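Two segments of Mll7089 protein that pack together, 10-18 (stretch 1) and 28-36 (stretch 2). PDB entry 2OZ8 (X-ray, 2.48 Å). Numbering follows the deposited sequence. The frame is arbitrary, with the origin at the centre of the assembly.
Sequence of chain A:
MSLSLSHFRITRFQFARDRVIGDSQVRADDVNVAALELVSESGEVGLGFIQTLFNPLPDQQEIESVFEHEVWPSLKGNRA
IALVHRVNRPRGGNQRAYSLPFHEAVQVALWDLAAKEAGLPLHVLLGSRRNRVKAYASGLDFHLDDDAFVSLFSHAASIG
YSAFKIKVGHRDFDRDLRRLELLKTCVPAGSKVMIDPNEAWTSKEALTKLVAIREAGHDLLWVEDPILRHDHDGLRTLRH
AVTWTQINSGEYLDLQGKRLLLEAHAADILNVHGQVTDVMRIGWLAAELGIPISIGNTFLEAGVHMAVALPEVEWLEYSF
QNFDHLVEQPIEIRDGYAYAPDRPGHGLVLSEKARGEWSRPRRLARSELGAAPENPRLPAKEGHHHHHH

Stretch 1 10-18: ITRFQFARD
Stretch 2, residues 28-36: ADDVNVAAL

The most unusual feature of this contact lies at its end, where Arg 17 carries the ladder on with its side chain. After Arg 17 N has donated to Asp 29 O (2.7 Å), the side chain is m at chi1 (-74°), t at chi2 and chi3 and -92° at chi4; its CA-to-CB bond points toward the partner strand, and NE donates to Asp 30 O at 2.9 Å. Val 31 CG2 lies over one face of the guanidinium and only 3.4 Å from Arg 17 CG. A long aliphatic stem with a polar tip suits this partly exposed place, since it covers valine and still reaches a backbone carbonyl.

The rest is a regular antiparallel pair. The two strands run antiparallel, their N-to-C directions at 162°, and their axes come within 4.5 Å, with extended backbones (phi mostly -80° to -155°, psi 105° to 170°). Hydrogen-bonded pairs are Thr 11 with Ala 35, Phe 13 with Val 33 and Phe 15 with Val 31, their CA atoms 5.1 to 5.4 Å apart. Each bonds reciprocally: Thr 11 N to Ala 35 O 3.0 Å and Ala 35 N to Thr 11 O 2.9 Å; Phe 13 N to Val 33 O 2.7 Å and Val 33 N to Phe 13 O 3.2 Å; Phe 15 N to Val 31 O 3.1 Å and Val 31 N to Phe 15 O 2.8 Å. Between them, Ile 10 faces Leu 36, Arg 12 Ala 34, Gln 14 Asn 32 and Ala 16 Asp 30, at 4.2 to 5.0 Å between CA atoms.

The bonded pairs share one face. Phe 15 (p, chi2 99°) sets its ring against Val 31 (t), whose CB stands 3.8 Å from the ring centroid, nearly on the normal, a CH-pi contact. Phe 13 (m, chi2 -84°) places CB 4.0 Å from CG1 of Val 33 (p), with Ala 35 CB at its ring edge. Beta-branched valines suit an extended backbone, and both offer CG1 to the Phe 15 ring. Thr 11 (m) adds a hydroxyl: its OG1 is 2.7 Å from a water that donates to Ala 35 O (3.1 Å).

On the other face, Ile 10 (m, m) brings CD1 to 3.4 Å from CD1 of Leu 36 (t, p), and its CG2 lies 3.8 Å from Ala 34 CB. That lone methyl suits the close pairing, lying also 4.0 Å from Arg 12 CA. Farther along, the face is polar but buried. Arg 12 (t, t, t, chi4 -81°) donates through NH2 to OE1 of Gln 14 (t, t, chi3 -6°) at 2.9 Å. A water donates to both Phe 13 O (2.7 Å) and OD1 of Asn 32 (m, chi2 -84°; 2.6 Å), so the amide oxygen is satisfied without leaving the interior. In all, 779 Å² is buried.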

# COMPACT_ATOMS: atom_id res chain seq x y z
N ILE A 10 29.59 31.95 28.06
CA ILE A 10 30.08 30.62 27.69
C ILE A 10 31.32 30.21 28.48
O ILE A 10 32.36 30.87 28.45
CB ILE A 10 30.39 30.50 26.19
CG1 ILE A 10 29.21 31.00 25.31
CG2 ILE A 10 30.82 29.03 25.83
CD1 ILE A 10 28.07 30.03 25.13
N THR A 11 31.23 29.09 29.19
CA THR A 11 32.41 28.59 29.88
C THR A 11 32.83 27.26 29.31
O THR A 11 32.09 26.28 29.42
CB THR A 11 32.18 28.47 31.39
OG1 THR A 11 31.60 29.68 31.87
CG2 THR A 11 33.48 28.29 32.07
N ARG A 12 34.04 27.23 28.74
CA ARG A 12 34.55 26.05 28.08
C ARG A 12 35.29 25.10 29.04
O ARG A 12 36.12 25.55 29.82
CB ARG A 12 35.45 26.48 26.95
CG ARG A 12 35.83 25.41 26.00
CD ARG A 12 37.00 25.84 25.16
NE ARG A 12 37.44 24.79 24.25
CZ ARG A 12 38.23 23.77 24.59
NH1 ARG A 12 38.68 23.66 25.84
NH2 ARG A 12 38.59 22.89 23.67
N PHE A 13 34.98 23.80 28.96
CA PHE A 13 35.67 22.72 29.68
C PHE A 13 36.25 21.65 28.69
O PHE A 13 35.70 21.37 27.60
CB PHE A 13 34.72 22.05 30.67
CG PHE A 13 34.10 23.02 31.69
CD1 PHE A 13 34.78 23.38 32.84
CD2 PHE A 13 32.86 23.58 31.46
CE1 PHE A 13 34.24 24.28 33.75
CE2 PHE A 13 32.30 24.48 32.37
CZ PHE A 13 33.00 24.83 33.51
N GLN A 14 37.38 21.07 29.05
CA GLN A 14 37.98 20.02 28.23
C GLN A 14 38.83 19.22 29.22
O GLN A 14 39.86 19.70 29.67
CB GLN A 14 38.82 20.60 27.09
CG GLN A 14 39.50 19.51 26.20
CD GLN A 14 40.49 20.08 25.14
OE1 GLN A 14 40.62 21.28 24.95
NE2 GLN A 14 41.17 19.19 24.48
N PHE A 15 38.36 18.03 29.58
CA PHE A 15 39.02 17.22 30.61
C PHE A 15 39.01 15.72 30.33
O PHE A 15 38.17 15.23 29.59
CB PHE A 15 38.41 17.51 31.97
CG PHE A 15 36.90 17.31 32.06
CD1 PHE A 15 36.36 16.13 32.60
CD2 PHE A 15 36.01 18.34 31.69
CE1 PHE A 15 34.95 15.97 32.81
CE2 PHE A 15 34.60 18.20 31.84
CZ PHE A 15 34.08 16.99 32.41
N ALA A 16 39.95 15.01 30.95
CA ALA A 16 40.06 13.54 30.88
C ALA A 16 38.93 12.89 31.64
O ALA A 16 38.46 13.43 32.67
CB ALA A 16 41.42 13.05 31.42
N ARG A 17 38.50 11.74 31.12
CA ARG A 17 37.52 10.88 31.80
C ARG A 17 38.23 9.96 32.78
O ARG A 17 39.43 9.75 32.67
CB ARG A 17 36.74 10.05 30.79
CG ARG A 17 35.71 10.86 30.01
CD ARG A 17 35.03 10.00 28.94
NE ARG A 17 34.17 10.80 28.08
CZ ARG A 17 32.88 11.00 28.30
NH1 ARG A 17 32.27 10.47 29.36
NH2 ARG A 17 32.18 11.74 27.46
N ASP A 18 37.47 9.41 33.72
CA ASP A 18 37.97 8.39 34.63
C ASP A 18 38.08 6.96 34.06
O ASP A 18 38.75 6.12 34.64
CB ASP A 18 37.18 8.40 35.95
CG ASP A 18 35.71 7.99 35.78
OD1 ASP A 18 35.05 8.27 34.71
OD2 ASP A 18 35.21 7.37 36.76
N ALA A 28 35.99 7.13 23.47
CA ALA A 28 36.33 8.45 24.02
C ALA A 28 36.86 8.35 25.42
O ALA A 28 36.24 7.71 26.26
CB ALA A 28 35.12 9.41 24.01
N ASP A 29 38.01 8.99 25.66
CA ASP A 29 38.55 9.14 27.02
C ASP A 29 38.60 10.59 27.56
O ASP A 29 39.19 10.86 28.63
CB ASP A 29 39.91 8.47 27.11
CG ASP A 29 40.89 9.03 26.13
OD1 ASP A 29 40.62 10.03 25.46
OD2 ASP A 29 41.98 8.44 26.01
N ASP A 30 37.98 11.53 26.84
CA ASP A 30 37.91 12.94 27.28
C ASP A 30 36.48 13.46 27.13
O ASP A 30 35.63 12.80 26.58
CB ASP A 30 38.86 13.82 26.47
CG ASP A 30 38.57 13.77 24.95
OD1 ASP A 30 37.52 13.22 24.56
OD2 ASP A 30 39.38 14.25 24.14
N VAL A 31 36.23 14.65 27.65
CA VAL A 31 34.94 15.28 27.65
C VAL A 31 35.16 16.69 27.12
O VAL A 31 36.06 17.39 27.57
CB VAL A 31 34.41 15.39 29.04
CG1 VAL A 31 33.02 16.01 29.02
CG2 VAL A 31 34.40 14.03 29.70
N ASN A 32 34.33 17.10 26.18
CA ASN A 32 34.40 18.43 25.61
C ASN A 32 33.05 19.09 25.76
O ASN A 32 32.09 18.63 25.17
CB ASN A 32 34.78 18.31 24.15
CG ASN A 32 36.29 18.26 23.96
OD1 ASN A 32 36.95 19.29 23.92
ND2 ASN A 32 36.84 17.07 23.83
N VAL A 33 32.95 20.12 26.61
CA VAL A 33 31.65 20.66 27.02
C VAL A 33 31.78 22.12 27.46
O VAL A 33 32.77 22.50 28.10
CB VAL A 33 30.96 19.78 28.11
CG1 VAL A 33 31.72 19.78 29.45
CG2 VAL A 33 29.54 20.17 28.33
N ALA A 34 30.79 22.94 27.07
CA ALA A 34 30.73 24.31 27.48
C ALA A 34 29.36 24.63 28.11
O ALA A 34 28.30 24.21 27.60
CB ALA A 34 31.02 25.24 26.31
N ALA A 35 29.39 25.38 29.21
CA ALA A 35 28.18 25.81 29.87
C ALA A 35 27.72 27.05 29.16
O ALA A 35 28.51 27.91 28.82
CB ALA A 35 28.42 26.07 31.34
N LEU A 36 26.42 27.10 28.88
CA LEU A 36 25.79 28.21 28.23
C LEU A 36 24.87 28.77 29.30
O LEU A 36 24.03 28.06 29.85
CB LEU A 36 24.98 27.72 27.03
CG LEU A 36 23.99 28.74 26.45
CD1 LEU A 36 24.74 29.93 25.85
CD2 LEU A 36 23.04 28.09 25.43
O HOH W 1 29.00 29.84 31.22
O HOH W 2 35.98 21.44 24.92